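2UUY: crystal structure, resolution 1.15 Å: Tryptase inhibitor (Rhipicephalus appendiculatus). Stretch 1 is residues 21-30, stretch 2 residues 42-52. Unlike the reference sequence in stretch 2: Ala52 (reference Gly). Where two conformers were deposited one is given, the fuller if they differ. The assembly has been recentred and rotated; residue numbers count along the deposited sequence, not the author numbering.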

# COMPACT_ATOMS: atom_id res chain seq x y z
N ARG B 21 6.15 -5.17 -13.68
CA ARG B 21 6.27 -4.59 -15.03
C ARG B 21 7.48 -5.16 -15.71
O ARG B 21 8.47 -5.51 -15.09
CB ARG B 21 6.45 -3.08 -14.95
CG ARG B 21 5.43 -2.36 -14.13
CD ARG B 21 4.06 -2.48 -14.67
NE ARG B 21 3.94 -1.83 -15.96
CZ ARG B 21 2.83 -1.76 -16.65
NH1 ARG B 21 1.75 -2.35 -16.21
NH2 ARG B 21 2.81 -1.11 -17.81
N TYR B 22 7.43 -5.22 -17.04
CA TYR B 22 8.54 -5.71 -17.84
C TYR B 22 9.08 -4.56 -18.66
O TYR B 22 8.34 -3.91 -19.37
CB TYR B 22 8.06 -6.86 -18.74
CG TYR B 22 7.49 -8.02 -17.95
CD1 TYR B 22 8.33 -8.98 -17.43
CD2 TYR B 22 6.14 -8.10 -17.68
CE1 TYR B 22 7.82 -10.03 -16.67
CE2 TYR B 22 5.64 -9.15 -16.96
CZ TYR B 22 6.50 -10.09 -16.43
OH TYR B 22 5.95 -11.11 -15.65
N TYR B 23 10.38 -4.30 -18.52
CA TYR B 23 11.04 -3.21 -19.23
C TYR B 23 12.17 -3.76 -20.08
O TYR B 23 12.92 -4.65 -19.68
CB TYR B 23 11.66 -2.23 -18.23
CG TYR B 23 10.74 -1.28 -17.52
CD1 TYR B 23 10.68 0.03 -17.90
CD2 TYR B 23 10.04 -1.67 -16.39
CE1 TYR B 23 9.93 0.95 -17.21
CE2 TYR B 23 9.28 -0.75 -15.67
CZ TYR B 23 9.22 0.53 -16.09
OH TYR B 23 8.49 1.43 -15.34
N CYS B 24 12.31 -3.19 -21.25
CA CYS B 24 13.42 -3.51 -22.12
C CYS B 24 14.69 -2.86 -21.65
O CYS B 24 14.78 -1.61 -21.60
CB CYS B 24 13.09 -3.00 -23.53
SG CYS B 24 14.40 -3.33 -24.72
N MET B 25 15.66 -3.68 -21.28
CA MET B 25 16.96 -3.23 -20.79
C MET B 25 18.01 -3.69 -21.79
O MET B 25 18.55 -4.77 -21.69
CB MET B 25 17.26 -3.83 -19.41
CG MET B 25 16.19 -3.61 -18.34
SD MET B 25 15.61 -1.91 -18.11
CE MET B 25 17.07 -0.92 -18.29
N GLY B 26 18.26 -2.87 -22.80
CA GLY B 26 19.23 -3.21 -23.84
C GLY B 26 18.64 -4.25 -24.79
O GLY B 26 17.74 -3.94 -25.56
N ASN B 27 19.11 -5.48 -24.68
CA ASN B 27 18.72 -6.54 -25.59
C ASN B 27 17.50 -7.31 -25.17
O ASN B 27 16.93 -8.02 -25.98
CB ASN B 27 19.84 -7.56 -25.69
CG ASN B 27 21.03 -7.06 -26.44
OD1 ASN B 27 21.00 -6.03 -27.09
ND2 ASN B 27 22.09 -7.84 -26.38
N CYS B 28 17.13 -7.23 -23.89
CA CYS B 28 16.14 -8.12 -23.30
C CYS B 28 15.29 -7.44 -22.26
O CYS B 28 15.68 -6.41 -21.71
CB CYS B 28 16.85 -9.32 -22.66
SG CYS B 28 18.20 -8.92 -21.43
N CYS B 29 14.10 -8.00 -22.05
CA CYS B 29 13.18 -7.51 -21.06
C CYS B 29 13.42 -8.16 -19.72
O CYS B 29 13.68 -9.35 -19.62
CB CYS B 29 11.74 -7.75 -21.53
SG CYS B 29 11.30 -6.70 -22.93
N LYS B 30 13.37 -7.31 -18.70
CA LYS B 30 13.58 -7.72 -17.33
C LYS B 30 12.37 -7.30 -16.50
O LYS B 30 11.77 -6.27 -16.74
CB LYS B 30 14.84 -7.06 -16.76
CG LYS B 30 15.15 -7.44 -15.31
CD LYS B 30 16.57 -7.17 -14.91
CE LYS B 30 16.82 -7.65 -13.51
NZ LYS B 30 16.89 -9.14 -13.39
N ARG B 42 2.71 -7.24 -19.78
CA ARG B 42 2.92 -8.57 -20.30
C ARG B 42 4.35 -8.66 -20.84
O ARG B 42 4.79 -7.81 -21.61
CB ARG B 42 1.92 -8.91 -21.41
CG ARG B 42 0.58 -9.44 -20.91
CD ARG B 42 -0.39 -8.40 -20.39
NE ARG B 42 -0.67 -7.41 -21.44
CZ ARG B 42 -1.65 -7.47 -22.34
NH1 ARG B 42 -2.55 -8.45 -22.32
NH2 ARG B 42 -1.74 -6.50 -23.25
N MET B 43 5.06 -9.71 -20.45
CA MET B 43 6.40 -9.96 -20.93
C MET B 43 6.47 -10.00 -22.45
O MET B 43 7.39 -9.42 -23.05
CB MET B 43 6.93 -11.27 -20.34
CG MET B 43 8.27 -11.68 -20.87
SD MET B 43 9.60 -10.52 -20.57
CE MET B 43 10.38 -11.15 -19.11
N GLY B 44 5.51 -10.65 -23.10
CA GLY B 44 5.59 -10.78 -24.55
C GLY B 44 5.42 -9.48 -25.27
O GLY B 44 5.97 -9.28 -26.36
N GLU B 45 4.67 -8.55 -24.69
CA GLU B 45 4.52 -7.24 -25.29
C GLU B 45 5.83 -6.46 -25.15
O GLU B 45 6.20 -5.73 -26.06
CB GLU B 45 3.32 -6.49 -24.69
CG GLU B 45 2.01 -7.17 -25.05
CD GLU B 45 1.76 -7.18 -26.55
OE1 GLU B 45 1.40 -6.12 -27.11
OE2 GLU B 45 2.01 -8.23 -27.18
N CYS B 46 6.52 -6.57 -24.01
CA CYS B 46 7.84 -5.98 -23.90
C CYS B 46 8.80 -6.60 -24.91
O CYS B 46 9.51 -5.89 -25.61
CB CYS B 46 8.36 -6.19 -22.46
SG CYS B 46 9.94 -5.39 -22.15
N ALA B 47 8.80 -7.93 -24.98
CA ALA B 47 9.81 -8.62 -25.78
C ALA B 47 9.74 -8.26 -27.26
O ALA B 47 10.77 -8.04 -27.91
CB ALA B 47 9.70 -10.13 -25.59
N ARG B 48 8.54 -8.09 -27.79
CA ARG B 48 8.43 -7.76 -29.19
C ARG B 48 8.80 -6.31 -29.47
O ARG B 48 9.00 -5.94 -30.62
CB ARG B 48 7.06 -8.10 -29.73
CG ARG B 48 5.96 -7.23 -29.28
CD ARG B 48 4.66 -7.80 -29.82
NE ARG B 48 3.51 -6.96 -29.50
CZ ARG B 48 3.12 -5.94 -30.24
NH1 ARG B 48 3.78 -5.58 -31.33
NH2 ARG B 48 2.07 -5.25 -29.84
N ASN B 49 8.97 -5.52 -28.40
CA ASN B 49 9.40 -4.14 -28.44
C ASN B 49 10.80 -3.94 -27.90
O ASN B 49 11.14 -2.85 -27.44
CB ASN B 49 8.38 -3.27 -27.66
CG ASN B 49 7.10 -3.06 -28.44
OD1 ASN B 49 7.11 -2.37 -29.48
ND2 ASN B 49 6.01 -3.67 -28.01
N CYS B 50 11.65 -4.98 -27.94
CA CYS B 50 12.96 -4.94 -27.31
C CYS B 50 13.95 -5.65 -28.23
O CYS B 50 13.72 -6.81 -28.57
CB CYS B 50 12.91 -5.61 -25.94
SG CYS B 50 14.38 -5.36 -24.97
N PRO B 51 15.07 -5.00 -28.60
CA PRO B 51 15.50 -3.67 -28.23
C PRO B 51 14.62 -2.59 -28.77
O PRO B 51 13.73 -2.78 -29.64
CB PRO B 51 16.94 -3.58 -28.82
CG PRO B 51 17.01 -4.58 -29.82
CD PRO B 51 16.05 -5.66 -29.48
N ALA B 52 14.84 -1.42 -28.19
CA ALA B 52 14.35 -0.20 -28.78
C ALA B 52 15.19 1.00 -28.31
O ALA B 52 16.34 0.83 -27.84
CB ALA B 52 12.88 -0.04 -28.46
O HOH W 1 16.98 -1.45 -26.10
O HOH W 2 15.70 -8.90 -27.95

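Two disulfides and one aromatic-thioether pair carry this contact; no direct hydrogen bond crosses it. The hairpin formed by strands 21-25 and 28-30 presents one side to the short helix 43-47 and the tail that follows, and along strand 21-25 alternation does the sorting: Tyr22 and Cys24 point toward the second stretch, Tyr23 away.

Tyr22 is covered most, by 88 Å². With chi1 in m, its ring lies across the start of the helix, and Met43 packs on one face. Met43 CB sits 3.8 Å from the ring centroid, almost on the normal, while its chain curls so that CE comes 3.4 Å from Tyr22 CD1. Methionine suits this place because its flexible thioether also reaches the other strand, where Met43 SD lies 3.6 Å from Cys29 CB. Met43 thus bridges both strands, though it remains exposed.

Next to this pair, Cys29 and Cys46 are buried, their SG atoms bonded at 2.0 Å with chi3 -92°. Both CB atoms point toward the opposite stretch, Cys29 in m and Cys46 in t, so the bond ties the helix to strand 28-30. Cys46 also packs against the neighbouring strand, its CB 3.8 Å from Tyr22 CB.

The second disulfide, Cys24 SG to Cys50 SG at 2.0 Å with chi3 74°, fastens the end of the type I turn from Ala47 to Cys50, just before the tail. Cys50 CB also packs 3.6 Å from Cys29 SG, bringing the two crosslinks together.

At the hairpin's type II' turn, Gly26 has phi 75°, a value that favours glycine. Its carbonyl O meets Pro51 CB at 3.4 Å, and water 1 links the hairpin turn to the end of stretch 2, donating to Gly26 O at 2.7 Å and accepting from Ala52 N at 3.0 Å. The rule is compact: covalent bonds fix the pairing, and an aromatic-thioether pair covers one end.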